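Local coordinates for protein putative glucose-6-phosphate 1-epimerase (Salmonella typhimurium, PDB 2HTA) that probably catalyses the interconversion of the alpha and beta anomers of D-glucose 6-phosphate, as a mutarotase-like hexose-6-phosphate 1-epimerase, at residues 144-149 and 172-177; 135-140 and 149-154; 73-78 and 269-274; 257-262 and 276-281. One frame throughout, in Å; residues are numbered along the deposited sequence.

The four contacts sit in one beta-rich mutarotase fold and fall into two pairs. Contacts 1 and 2 have centres about 10 Å apart, share Asp149 and touch where Phe172 CE2 meets Phe150 CB at 3.5 Å; both involve the connection through helix 140-145 between strands 130-137 and 151-158. Contacts 3 and 4, with centres about 9 Å apart, meet through Trp75 and Phe278 and lie closer to the probable active site: Asp269 pairs with Arg89, and Cys280 neighbours Glu282. Contacts of different pairs are 29 to 31 Å apart between centres, yet contacts 1 and 4 reach the same sheet through the adjacent strands 172-183 and 278-286.

Contact 1: residues 144-149 and 172-177; sequences KYWPHD and FATTSA
In this beta-rich mutarotase fold, the loop that leaves helix 140-145 packs its aromatic side chains against the start of strand 172-183, and Trp146 and Phe172 carry the contact. The far corner of the indole comes down over one face of the Phe172 ring: Trp146 CH2 lies 3.7 Å from Phe172 CD2, displaced from the ring centre toward its rim. The two planes are inclined by 50°. At the ring's edge and in its plane, the backbone O of Asp149 sits 3.4 Å from Phe172 CE2, where the slightly positive aromatic hydrogens would suit a carbonyl oxygen. His148 adds its CB, 4.1 Å from Phe172 CD2, and Thr174 offers its methyl CG2 to Trp146 CZ2 at 4.3 Å.

Torsions and the turn place these groups. Trp146 has CG anti to its backbone N (chi1 -162°), which throws the indole out toward the strand, whereas Phe172 takes the crowded position between N and carbonyl carbon (chi1 40°). Pro147 is the centre of an inverse gamma turn, closed by the bond from His148 N to Trp146 O at 2.7 Å, and this tight reversal brings the imidazole edge-on, CD2 first, over the indole. Farther out, Trp96 and Pro97 also meet Trp146, while backbone bonds to Ala292 and Gln290 tie Phe172 and Thr174 to strand 289-292. The acid group of Asp149 turns elsewhere, to Ser138 and Arg143. On the indole itself, His148 CD2 stands 3.3 Å above the plane, close to the bond that the two rings share.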
loop_
_atom_site.group_PDB
_atom_site.type_symbol
_atom_site.label_atom_id
_atom_site.label_comp_id
_atom_site.label_asym_id
_atom_site.label_seq_id
_atom_site.Cartn_x
_atom_site.Cartn_y
_atom_site.Cartn_z
ATOM N N LYS A 144 12.515 3.782 -21.987
ATOM C CA LYS A 144 11.934 3.312 -23.221
ATOM C C LYS A 144 10.457 3.640 -23.259
ATOM O O LYS A 144 9.954 4.100 -24.291
ATOM C CB LYS A 144 12.160 1.812 -23.356
ATOM C CG LYS A 144 12.094 1.379 -24.791
ATOM C CD LYS A 144 12.254 -0.137 -24.913
ATOM C CE LYS A 144 11.697 -0.642 -26.243
ATOM N NZ LYS A 144 12.141 -2.072 -26.429
ATOM N N TYR A 145 9.772 3.473 -22.125
ATOM C CA TYR A 145 8.336 3.752 -22.052
ATOM C C TYR A 145 7.973 4.994 -21.252
ATOM O O TYR A 145 6.820 5.411 -21.313
ATOM C CB TYR A 145 7.539 2.529 -21.556
ATOM C CG TYR A 145 8.092 1.878 -20.318
ATOM C CD1 TYR A 145 7.843 2.428 -19.045
ATOM C CD2 TYR A 145 8.837 0.701 -20.391
ATOM C CE1 TYR A 145 8.351 1.844 -17.907
ATOM C CE2 TYR A 145 9.330 0.092 -19.235
ATOM C CZ TYR A 145 9.085 0.690 -17.985
ATOM O OH TYR A 145 9.609 0.113 -16.829
ATOM N N TRP A 146 8.929 5.615 -20.549
ATOM C CA TRP A 146 8.651 6.857 -19.785
ATOM C C TRP A 146 9.945 7.680 -19.760
ATOM O O TRP A 146 10.809 7.530 -18.873
ATOM C CB TRP A 146 8.102 6.521 -18.385
ATOM C CG TRP A 146 7.384 7.651 -17.650
ATOM C CD1 TRP A 146 6.155 8.171 -17.927
ATOM C CD2 TRP A 146 7.867 8.358 -16.491
ATOM N NE1 TRP A 146 5.879 9.212 -17.045
ATOM C CE2 TRP A 146 6.901 9.322 -16.151
ATOM C CE3 TRP A 146 9.041 8.283 -15.730
ATOM C CZ2 TRP A 146 7.062 10.198 -15.070
ATOM C CZ3 TRP A 146 9.199 9.164 -14.644
ATOM C CH2 TRP A 146 8.203 10.095 -14.329
ATOM N N PRO A 147 10.095 8.560 -20.763
ATOM C CA PRO A 147 11.353 9.260 -21.063
ATOM C C PRO A 147 11.657 10.397 -20.107
ATOM O O PRO A 147 11.811 11.547 -20.547
ATOM C CB PRO A 147 11.137 9.754 -22.506
ATOM C CG PRO A 147 9.650 10.064 -22.503
ATOM C CD PRO A 147 9.013 8.938 -21.699
ATOM N N HIS A 148 11.803 10.064 -18.821
ATOM C CA HIS A 148 12.157 11.013 -17.773
ATOM C C HIS A 148 13.108 10.291 -16.801
ATOM O O HIS A 148 12.850 9.147 -16.392
ATOM C CB HIS A 148 10.921 11.399 -16.956
ATOM C CG HIS A 148 9.770 11.855 -17.789
ATOM N ND1 HIS A 148 9.623 13.164 -18.192
ATOM C CD2 HIS A 148 8.716 11.178 -18.314
ATOM C CE1 HIS A 148 8.531 13.282 -18.940
ATOM N NE2 HIS A 148 7.964 12.091 -19.032
ATOM N N ASP A 149 14.194 10.943 -16.446
ATOM C CA ASP A 149 15.014 10.363 -15.420
ATOM C C ASP A 149 14.413 10.616 -14.041
ATOM O O ASP A 149 13.735 11.626 -13.820
ATOM C CB ASP A 149 16.459 10.796 -15.543
ATOM C CG ASP A 149 17.193 9.942 -16.585
ATOM O OD1 ASP A 149 17.476 8.683 -16.385
ATOM O OD2 ASP A 149 17.407 10.512 -17.629
ATOM N N PHE A 172 9.187 16.550 -13.327
ATOM C CA PHE A 172 8.058 15.894 -13.960
ATOM C C PHE A 172 6.847 16.162 -13.098
ATOM O O PHE A 172 6.966 16.651 -11.989
ATOM C CB PHE A 172 8.279 14.360 -14.183
ATOM C CG PHE A 172 8.982 13.659 -13.039
ATOM C CD1 PHE A 172 8.422 13.634 -11.775
ATOM C CD2 PHE A 172 10.215 13.033 -13.227
ATOM C CE1 PHE A 172 9.069 12.977 -10.670
ATOM C CE2 PHE A 172 10.878 12.427 -12.168
ATOM C CZ PHE A 172 10.310 12.372 -10.862
ATOM N N ALA A 173 5.676 15.839 -13.640
ATOM C CA ALA A 173 4.429 15.968 -12.927
ATOM C C ALA A 173 3.774 14.592 -12.982
ATOM O O ALA A 173 3.759 13.957 -14.039
ATOM C CB ALA A 173 3.544 17.009 -13.614
ATOM N N THR A 174 3.306 14.096 -11.832
ATOM C CA THR A 174 2.844 12.718 -11.664
ATOM C C THR A 174 1.525 12.627 -10.873
ATOM O O THR A 174 1.085 13.592 -10.243
ATOM C CB THR A 174 3.863 11.830 -10.844
ATOM O OG1 THR A 174 4.013 12.351 -9.503
ATOM C CG2 THR A 174 5.230 11.771 -11.478
ATOM N N THR A 175 0.921 11.441 -10.907
ATOM C CA THR A 175 -0.071 11.097 -9.905
ATOM C C THR A 175 0.378 9.771 -9.274
ATOM O O THR A 175 1.154 8.995 -9.866
ATOM C CB THR A 175 -1.496 11.002 -10.478
ATOM O OG1 THR A 175 -1.524 10.022 -11.515
ATOM C CG2 THR A 175 -1.988 12.422 -11.073
ATOM N N SER A 176 -0.017 9.552 -8.022
ATOM C CA SER A 176 0.542 8.433 -7.264
ATOM C C SER A 176 -0.413 8.045 -6.133
ATOM O O SER A 176 -1.373 8.792 -5.841
ATOM C CB SER A 176 1.902 8.769 -6.681
ATOM O OG SER A 176 1.856 9.977 -5.926
ATOM N N ALA A 177 -0.119 6.908 -5.494
ATOM C CA ALA A 177 -0.886 6.421 -4.339
ATOM C C ALA A 177 -0.058 5.448 -3.486
ATOM O O ALA A 177 0.867 4.758 -4.011
ATOM C CB ALA A 177 -2.156 5.660 -4.815
#

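Contact 2: residues 135-140 and 149-154; sequences ELQSSE and DFTLLA
Ser138 finishes the pairing of two sequential antiparallel strands joined through helix 140-145. From its CB, which lies 3.5 Å from Phe150 CD1, OG takes the crowded position between backbone N and carbonyl carbon (chi1 48°) and turns to segment 149-154. There OG gives its proton to Asp149 OD1 at 2.6 Å, on that oxygen's anti lone pair, and accepts from Phe150 N at 3.0 Å. The hydroxyl thus bridges a carboxylate and a backbone N-H; Arg143 NH2 shares the same carboxylate oxygen in a salt bridge. The N of Ser138 bonds to Phe150 O at 3.1 Å, approaching from above the carbonyl plane; it also stands over the centre of the Phe150 ring, whose CE2 reaches Leu136 CD2.

Regular pairing takes over beyond this end. Leu136 and Leu152 form a hydrogen-bonded pair with two nearly straight backbone bonds, Leu136 N to Leu152 O and Leu152 N to Leu136 O, each 2.8 Å. On the other face, Gln137 and Thr151 run side by side, and Gln137 NE2 donates almost in its amide plane to Thr151 OG1 at 3.1 Å. The Thr151 methyl CG2 instead packs against the extended chain of Glu135.

Strand 151-158 lies between strands 130-137 and 162-169 in the large antiparallel sheet, with Leu152 also meeting Leu166 and Trp118, while helix 140-145 starts just after Ser139, its N-cap.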
loop_
_atom_site.group_PDB
_atom_site.type_symbol
_atom_site.label_atom_id
_atom_site.label_comp_id
_atom_site.label_asym_id
_atom_site.label_seq_id
_atom_site.Cartn_x
_atom_site.Cartn_y
_atom_site.Cartn_z
ATOM N N GLU A 135 15.369 2.285 -2.881
ATOM C CA GLU A 135 15.553 3.280 -3.955
ATOM C C GLU A 135 15.260 2.627 -5.324
ATOM O O GLU A 135 15.695 1.501 -5.578
ATOM C CB GLU A 135 17.010 3.728 -3.937
ATOM C CG GLU A 135 17.316 4.781 -5.001
ATOM C CD GLU A 135 18.769 5.239 -4.904
ATOM O OE1 GLU A 135 19.662 4.515 -5.356
ATOM O OE2 GLU A 135 19.024 6.291 -4.309
ATOM N N LEU A 136 14.595 3.371 -6.201
ATOM C CA LEU A 136 14.401 2.951 -7.586
ATOM C C LEU A 136 14.939 4.051 -8.469
ATOM O O LEU A 136 14.743 5.228 -8.182
ATOM C CB LEU A 136 12.933 2.691 -7.886
ATOM C CG LEU A 136 12.665 2.186 -9.335
ATOM C CD1 LEU A 136 13.045 0.688 -9.425
ATOM C CD2 LEU A 136 11.192 2.330 -9.560
ATOM N N GLN A 137 15.687 3.687 -9.533
ATOM C CA GLN A 137 16.174 4.718 -10.460
ATOM C C GLN A 137 15.770 4.398 -11.871
ATOM O O GLN A 137 15.576 3.236 -12.226
ATOM C CB GLN A 137 17.679 4.852 -10.405
ATOM C CG GLN A 137 18.134 5.418 -9.029
ATOM C CD GLN A 137 19.561 5.789 -9.033
ATOM O OE1 GLN A 137 20.410 4.916 -8.951
ATOM N NE2 GLN A 137 19.855 7.090 -9.137
ATOM N N SER A 138 15.671 5.428 -12.683
ATOM C CA SER A 138 15.456 5.231 -14.115
ATOM C C SER A 138 16.630 4.500 -14.742
ATOM O O SER A 138 17.748 4.466 -14.195
ATOM C CB SER A 138 15.259 6.603 -14.813
ATOM O OG SER A 138 16.254 7.506 -14.412
ATOM N N SER A 139 16.373 3.882 -15.875
ATOM C CA SER A 139 17.397 3.114 -16.578
ATOM C C SER A 139 17.014 3.229 -18.052
ATOM O O SER A 139 15.947 3.758 -18.381
ATOM C CB SER A 139 17.290 1.669 -16.165
ATOM O OG SER A 139 16.041 1.140 -16.593
ATOM N N GLU A 140 17.851 2.665 -18.927
ATOM C CA GLU A 140 17.480 2.641 -20.335
ATOM C C GLU A 140 16.152 1.929 -20.539
ATOM O O GLU A 140 15.310 2.362 -21.358
ATOM C CB GLU A 140 18.574 1.957 -21.155
ATOM C CG GLU A 140 18.130 1.803 -22.629
ATOM C CD GLU A 140 19.223 1.191 -23.520
ATOM O OE1 GLU A 140 20.391 1.162 -23.079
ATOM O OE2 GLU A 140 18.881 0.760 -24.653
ATOM N N ASP A 149 14.194 10.943 -16.446
ATOM C CA ASP A 149 15.014 10.363 -15.420
ATOM C C ASP A 149 14.413 10.616 -14.041
ATOM O O ASP A 149 13.735 11.626 -13.820
ATOM C CB ASP A 149 16.459 10.796 -15.543
ATOM C CG ASP A 149 17.193 9.942 -16.585
ATOM O OD1 ASP A 149 17.476 8.683 -16.385
ATOM O OD2 ASP A 149 17.407 10.512 -17.629
ATOM N N PHE A 150 14.670 9.692 -13.123
ATOM C CA PHE A 150 14.102 9.849 -11.775
ATOM C C PHE A 150 14.918 9.013 -10.768
ATOM O O PHE A 150 15.629 8.075 -11.161
ATOM C CB PHE A 150 12.614 9.378 -11.755
ATOM C CG PHE A 150 12.436 7.851 -11.948
ATOM C CD1 PHE A 150 12.179 7.317 -13.233
ATOM C CD2 PHE A 150 12.494 6.976 -10.868
ATOM C CE1 PHE A 150 12.000 5.949 -13.374
ATOM C CE2 PHE A 150 12.385 5.597 -11.008
ATOM C CZ PHE A 150 12.108 5.071 -12.297
ATOM N N THR A 151 14.819 9.396 -9.492
ATOM C CA THR A 151 15.211 8.532 -8.374
ATOM C C THR A 151 14.033 8.594 -7.384
ATOM O O THR A 151 13.632 9.693 -6.942
ATOM C CB THR A 151 16.476 9.051 -7.663
ATOM O OG1 THR A 151 17.541 9.125 -8.608
ATOM C CG2 THR A 151 16.859 8.088 -6.552
ATOM N N LEU A 152 13.468 7.427 -7.060
ATOM C CA LEU A 152 12.326 7.330 -6.187
ATOM C C LEU A 152 12.833 6.647 -4.920
ATOM O O LEU A 152 13.587 5.656 -5.017
ATOM C CB LEU A 152 11.303 6.376 -6.800
ATOM C CG LEU A 152 9.892 6.724 -7.198
ATOM C CD1 LEU A 152 9.048 5.395 -7.430
ATOM C CD2 LEU A 152 9.174 7.684 -6.250
ATOM N N LEU A 153 12.510 7.232 -3.761
ATOM C CA LEU A 153 12.852 6.670 -2.467
ATOM C C LEU A 153 11.600 6.309 -1.699
ATOM O O LEU A 153 10.662 7.093 -1.669
ATOM C CB LEU A 153 13.675 7.664 -1.609
ATOM C CG LEU A 153 15.003 7.941 -2.314
ATOM C CD1 LEU A 153 15.581 9.272 -2.059
ATOM C CD2 LEU A 153 16.019 6.847 -1.976
ATOM N N ALA A 154 11.592 5.141 -1.065
ATOM C CA ALA A 154 10.465 4.728 -0.201
ATOM C C ALA A 154 11.119 4.484 1.168
ATOM O O ALA A 154 12.011 3.631 1.288
ATOM C CB ALA A 154 9.786 3.464 -0.715
#

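Contact 3: residues 73-78 and 269-274; sequences VLWLSN and DMPDDG. With SO4 (sulfate ion), chain C.
Two hydrogen bonds grip Ser77 OG. It donates to the backbone O of Asp269 at a very short 2.4 Å, meeting that oxygen in the carbonyl plane on a lone pair, and accepts from Asn79 N. A close apolar neighbour, Pro271 CD, lies 3.3 Å from Ser77 OG. With OG anti to the backbone N (chi1 174°), the hydroxyl points straight across to the loop 269-274.

Beside it, Trp75 packs against segment 269-274. Its CG is also anti to the backbone N (chi1 -179°), sending the indole's six-membered end toward the other loop. There Trp75 CH2 touches the terminal methyl Met270 CE at 4.0 Å, the two side chains crossing at about a right angle, and Pro271 CD comes to the ring edge 4.2 Å from Trp75 CZ2. Ser77 N lies over one face of the indole. A type I beta turn from Pro271 to Gly274, closed by Gly274 N to Pro271 O at 2.9 Å, shapes this side; Asp272 N at its outer corner binds O3 of a sulfate, probably from the crystallisation liquor, at 2.8 Å. Asn79 ND2 also bonds the anion, which thereby joins both loops.

Asp269 turns its carboxylate to Arg89, a substrate-binding residue by similarity. The Ser77 bond could help to hold Asp269, which would be second-shell if Arg89 binds substrate, its negative charge helping to orient the guanidinium.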
loop_
_atom_site.group_PDB
_atom_site.type_symbol
_atom_site.label_atom_id
_atom_site.label_comp_id
_atom_site.label_asym_id
_atom_site.label_seq_id
_atom_site.Cartn_x
_atom_site.Cartn_y
_atom_site.Cartn_z
ATOM N N VAL A 73 -1.948 -6.343 10.531
ATOM C CA VAL A 73 -2.646 -5.111 10.161
ATOM C C VAL A 73 -2.907 -5.034 8.657
ATOM O O VAL A 73 -3.923 -4.492 8.245
ATOM C CB VAL A 73 -1.845 -3.905 10.601
ATOM C CG1 VAL A 73 -2.544 -2.580 10.167
ATOM C CG2 VAL A 73 -1.747 -3.924 12.120
ATOM N N LEU A 74 -1.948 -5.469 7.854
ATOM C CA LEU A 74 -2.097 -5.469 6.403
ATOM C C LEU A 74 -2.560 -6.807 5.880
ATOM O O LEU A 74 -2.119 -7.845 6.334
ATOM C CB LEU A 74 -0.751 -5.143 5.735
ATOM C CG LEU A 74 -0.164 -3.759 6.087
ATOM C CD1 LEU A 74 1.230 -3.657 5.517
ATOM C CD2 LEU A 74 -1.113 -2.621 5.543
ATOM N N TRP A 75 -3.392 -6.773 4.864
ATOM C CA TRP A 75 -3.905 -7.994 4.231
ATOM C C TRP A 75 -2.992 -8.273 3.042
ATOM O O TRP A 75 -2.584 -7.341 2.316
ATOM C CB TRP A 75 -5.312 -7.721 3.756
ATOM C CG TRP A 75 -6.009 -8.881 3.089
ATOM C CD1 TRP A 75 -6.821 -9.849 3.702
ATOM C CD2 TRP A 75 -6.000 -9.195 1.699
ATOM N NE1 TRP A 75 -7.292 -10.716 2.759
ATOM C CE2 TRP A 75 -6.809 -10.361 1.524
ATOM C CE3 TRP A 75 -5.405 -8.604 0.569
ATOM C CZ2 TRP A 75 -7.017 -10.930 0.292
ATOM C CZ3 TRP A 75 -5.612 -9.180 -0.667
ATOM C CH2 TRP A 75 -6.421 -10.323 -0.804
ATOM N N LEU A 76 -2.691 -9.550 2.824
ATOM C CA LEU A 76 -1.906 -10.010 1.701
ATOM C C LEU A 76 -2.665 -11.191 1.083
ATOM O O LEU A 76 -3.225 -11.998 1.803
ATOM C CB LEU A 76 -0.546 -10.480 2.162
ATOM C CG LEU A 76 0.485 -10.892 1.092
ATOM C CD1 LEU A 76 0.956 -9.747 0.235
ATOM C CD2 LEU A 76 1.650 -11.559 1.787
ATOM N N SER A 77 -2.736 -11.245 -0.242
ATOM C CA SER A 77 -3.500 -12.309 -0.934
ATOM C C SER A 77 -2.776 -13.653 -0.864
ATOM O O SER A 77 -1.597 -13.773 -1.256
ATOM C CB SER A 77 -3.724 -11.921 -2.400
ATOM O OG SER A 77 -4.350 -13.004 -3.112
ATOM N N ASN A 78 -3.481 -14.658 -0.356
ATOM C CA ASN A 78 -2.991 -16.039 -0.357
ATOM C C ASN A 78 -2.889 -16.626 -1.801
ATOM O O ASN A 78 -2.305 -17.723 -2.037
ATOM C CB ASN A 78 -3.884 -16.917 0.566
ATOM C CG ASN A 78 -3.274 -18.339 0.822
ATOM O OD1 ASN A 78 -3.969 -19.377 0.669
ATOM N ND2 ASN A 78 -1.981 -18.394 1.179
ATOM N N ASP A 269 -5.397 -13.186 -8.948
ATOM C CA ASP A 269 -4.409 -13.062 -7.862
ATOM C C ASP A 269 -5.038 -12.857 -6.462
ATOM O O ASP A 269 -4.364 -12.497 -5.487
ATOM C CB ASP A 269 -3.383 -11.960 -8.227
ATOM C CG ASP A 269 -4.008 -10.601 -8.428
ATOM O OD1 ASP A 269 -3.247 -9.682 -8.800
ATOM O OD2 ASP A 269 -5.241 -10.444 -8.189
ATOM N N MET A 270 -6.337 -13.110 -6.392
ATOM C CA MET A 270 -7.166 -12.986 -5.177
ATOM C C MET A 270 -7.891 -14.302 -4.893
ATOM O O MET A 270 -8.354 -14.947 -5.810
ATOM C CB MET A 270 -8.225 -11.879 -5.401
ATOM C CG MET A 270 -8.991 -11.472 -4.159
ATOM S SD MET A 270 -9.650 -9.786 -4.202
ATOM C CE MET A 270 -8.006 -9.101 -4.312
ATOM N N PRO A 271 -8.023 -14.684 -3.616
ATOM C CA PRO A 271 -8.933 -15.717 -3.225
ATOM C C PRO A 271 -10.364 -15.291 -3.570
ATOM O O PRO A 271 -10.709 -14.092 -3.502
ATOM C CB PRO A 271 -8.763 -15.746 -1.695
ATOM C CG PRO A 271 -7.435 -15.201 -1.476
ATOM C CD PRO A 271 -7.369 -14.102 -2.428
ATOM N N ASP A 272 -11.207 -16.261 -3.925
ATOM C CA ASP A 272 -12.605 -15.948 -4.269
ATOM C C ASP A 272 -13.312 -15.137 -3.170
ATOM O O ASP A 272 -14.088 -14.191 -3.463
ATOM C CB ASP A 272 -13.405 -17.248 -4.507
ATOM C CG ASP A 272 -13.105 -17.901 -5.817
ATOM O OD1 ASP A 272 -12.596 -17.238 -6.750
ATOM O OD2 ASP A 272 -13.435 -19.122 -5.913
ATOM N N ASP A 273 -13.038 -15.498 -1.912
ATOM C CA ASP A 273 -13.601 -14.796 -0.753
ATOM C C ASP A 273 -12.655 -13.724 -0.154
ATOM O O ASP A 273 -12.893 -13.235 0.960
ATOM C CB ASP A 273 -13.976 -15.781 0.354
ATOM C CG ASP A 273 -15.254 -16.531 0.038
ATOM O OD1 ASP A 273 -16.074 -16.010 -0.783
ATOM O OD2 ASP A 273 -15.453 -17.637 0.594
ATOM N N GLY A 274 -11.590 -13.380 -0.872
ATOM C CA GLY A 274 -10.614 -12.383 -0.352
ATOM C C GLY A 274 -11.228 -11.066 0.093
ATOM O O GLY A 274 -10.818 -10.463 1.116
HETATM S S SO4 C . -9.614 -19.801 -3.601
HETATM O O1 SO4 C . -9.871 -19.529 -2.176
HETATM O O2 SO4 C . -10.301 -21.075 -3.880
HETATM O O3 SO4 C . -10.209 -18.815 -4.453
HETATM O O4 SO4 C . -8.182 -19.940 -3.816
#

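Contact 4: residues 257-262 and 276-281; sequences WNPGPA and KTFVCV
Trp257 and Asn258 both carry CG anti to the backbone N (chi1 of Trp257 176°), whereas Phe278 takes the crowded position between N and carbonyl carbon (chi1 80°), which brings its ring back toward the strand end and turn at 257-259. The Asn258 amide has three partners. Its ND2 donates to Phe278 O at 2.7 Å, with the oxygen close to the amide plane although the bond is bent (133° at the hydrogen), and also to Tyr275 O. Its OD1 accepts from Gly260 N at 2.8 Å, a capping bond at the turn into helix 260-266.

Asn258 ND2 sits over one face of the Phe278 ring, while Pro259 and Trp257 meet its CE1/CZ end. Pro259 comes tip to tip, Pro259 CD to Phe278 CZ at 3.4 Å, and Trp257 CZ3 lies at the ring edge, beside Phe278 CE1. Strands 253-258 and 278-286 are antiparallel neighbours in the curled sheet of the mutarotase fold, and Trp257 with Cys280 is their hydrogen-bonded pair here. Trp257 N reaches Cys280 O at 2.9 Å on a lone pair, while Cys280 N answers Trp257 O, nearly along the carbonyl axis.

On the same face Cys280 SG slots in at the indole edge, 3.5 Å from Trp257 CE3, a sulfur-aromatic contact. Cys280 also touches His179, a probable active-site residue, and its side chain is about 4 Å from that of Glu282, probably the catalytic base as in galactose mutarotases. Asp223, a substrate-binding residue by similarity, neighbours the Trp257 side chain.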
loop_
_atom_site.group_PDB
_atom_site.type_symbol
_atom_site.label_atom_id
_atom_site.label_comp_id
_atom_site.label_asym_id
_atom_site.label_seq_id
_atom_site.Cartn_x
_atom_site.Cartn_y
_atom_site.Cartn_z
ATOM N N TRP A 257 -11.697 1.401 -1.223
ATOM C CA TRP A 257 -12.052 0.416 -2.239
ATOM C C TRP A 257 -12.223 -0.945 -1.579
ATOM O O TRP A 257 -11.416 -1.344 -0.730
ATOM C CB TRP A 257 -10.932 0.328 -3.272
ATOM C CG TRP A 257 -11.144 -0.722 -4.317
ATOM C CD1 TRP A 257 -12.127 -0.751 -5.241
ATOM C CD2 TRP A 257 -10.332 -1.876 -4.537
ATOM N NE1 TRP A 257 -12.001 -1.880 -6.039
ATOM C CE2 TRP A 257 -10.873 -2.564 -5.639
ATOM C CE3 TRP A 257 -9.184 -2.392 -3.913
ATOM C CZ2 TRP A 257 -10.308 -3.761 -6.123
ATOM C CZ3 TRP A 257 -8.609 -3.592 -4.399
ATOM C CH2 TRP A 257 -9.174 -4.251 -5.498
ATOM N N ASN A 258 -13.263 -1.650 -1.993
ATOM C CA ASN A 258 -13.353 -3.113 -1.815
ATOM C C ASN A 258 -14.045 -3.665 -3.045
ATOM O O ASN A 258 -15.015 -3.085 -3.489
ATOM C CB ASN A 258 -14.148 -3.474 -0.575
ATOM C CG ASN A 258 -14.265 -4.992 -0.391
ATOM O OD1 ASN A 258 -15.087 -5.613 -1.051
ATOM N ND2 ASN A 258 -13.458 -5.589 0.526
ATOM N N PRO A 259 -13.529 -4.753 -3.621
ATOM C CA PRO A 259 -14.006 -5.177 -4.966
ATOM C C PRO A 259 -15.356 -5.836 -4.873
ATOM O O PRO A 259 -16.044 -5.919 -5.868
ATOM C CB PRO A 259 -12.959 -6.203 -5.401
ATOM C CG PRO A 259 -12.321 -6.740 -4.134
ATOM C CD PRO A 259 -12.399 -5.587 -3.134
ATOM N N GLY A 260 -15.754 -6.272 -3.671
ATOM C CA GLY A 260 -16.964 -7.097 -3.542
ATOM C C GLY A 260 -16.768 -8.500 -4.156
ATOM O O GLY A 260 -15.723 -8.813 -4.730
ATOM N N PRO A 261 -17.818 -9.338 -4.108
ATOM C CA PRO A 261 -17.640 -10.757 -4.418
ATOM C C PRO A 261 -17.412 -11.142 -5.901
ATOM O O PRO A 261 -16.513 -11.952 -6.170
ATOM C CB PRO A 261 -18.900 -11.400 -3.813
ATOM C CG PRO A 261 -19.907 -10.358 -3.854
ATOM C CD PRO A 261 -19.191 -9.023 -3.691
ATOM N N ALA A 262 -18.187 -10.584 -6.846
ATOM C CA ALA A 262 -18.000 -10.876 -8.293
ATOM C C ALA A 262 -16.559 -10.620 -8.760
ATOM O O ALA A 262 -15.881 -11.504 -9.336
ATOM C CB ALA A 262 -18.968 -10.032 -9.128
ATOM N N LYS A 276 -13.780 -10.378 1.601
ATOM C CA LYS A 276 -14.326 -10.437 2.939
ATOM C C LYS A 276 -13.413 -9.862 4.039
ATOM O O LYS A 276 -13.917 -9.396 5.040
ATOM C CB LYS A 276 -14.675 -11.879 3.312
ATOM C CG LYS A 276 -15.944 -12.302 2.559
ATOM C CD LYS A 276 -16.387 -13.701 2.919
ATOM C CE LYS A 276 -17.770 -13.969 2.309
ATOM N NZ LYS A 276 -18.381 -15.256 2.810
ATOM N N THR A 277 -12.094 -9.968 3.867
ATOM C CA THR A 277 -11.189 -9.656 4.961
ATOM C C THR A 277 -10.209 -8.506 4.689
ATOM O O THR A 277 -9.195 -8.353 5.404
ATOM C CB THR A 277 -10.436 -10.903 5.448
ATOM O OG1 THR A 277 -9.821 -11.557 4.325
ATOM C CG2 THR A 277 -11.452 -11.862 6.123
ATOM N N PHE A 278 -10.546 -7.657 3.715
ATOM C CA PHE A 278 -9.806 -6.397 3.588
ATOM C C PHE A 278 -10.655 -5.223 3.170
ATOM O O PHE A 278 -11.742 -5.388 2.564
ATOM C CB PHE A 278 -8.580 -6.562 2.670
ATOM C CG PHE A 278 -8.907 -6.531 1.181
ATOM C CD1 PHE A 278 -8.975 -5.320 0.472
ATOM C CD2 PHE A 278 -9.142 -7.729 0.493
ATOM C CE1 PHE A 278 -9.281 -5.300 -0.895
ATOM C CE2 PHE A 278 -9.427 -7.714 -0.897
ATOM C CZ PHE A 278 -9.478 -6.509 -1.570
ATOM N N VAL A 279 -10.148 -4.024 3.476
ATOM C CA VAL A 279 -10.647 -2.797 2.867
ATOM C C VAL A 279 -9.393 -2.010 2.494
ATOM O O VAL A 279 -8.408 -2.015 3.253
ATOM C CB VAL A 279 -11.565 -1.975 3.818
ATOM C CG1 VAL A 279 -10.811 -1.440 5.068
ATOM C CG2 VAL A 279 -12.238 -0.817 3.135
ATOM N N CYS A 280 -9.433 -1.371 1.324
ATOM C CA CYS A 280 -8.355 -0.457 0.956
ATOM C C CYS A 280 -8.661 0.953 1.332
ATOM O O CYS A 280 -9.720 1.480 0.962
ATOM C CB CYS A 280 -8.018 -0.533 -0.547
ATOM S SG CYS A 280 -7.226 -2.070 -0.989
ATOM N N VAL A 281 -7.719 1.582 2.053
ATOM C CA VAL A 281 -7.813 3.010 2.372
ATOM C C VAL A 281 -6.460 3.595 1.943
ATOM O O VAL A 281 -5.406 3.375 2.599
ATOM C CB VAL A 281 -8.133 3.295 3.908
ATOM C CG1 VAL A 281 -8.042 4.830 4.249
ATOM C CG2 VAL A 281 -9.491 2.650 4.367
#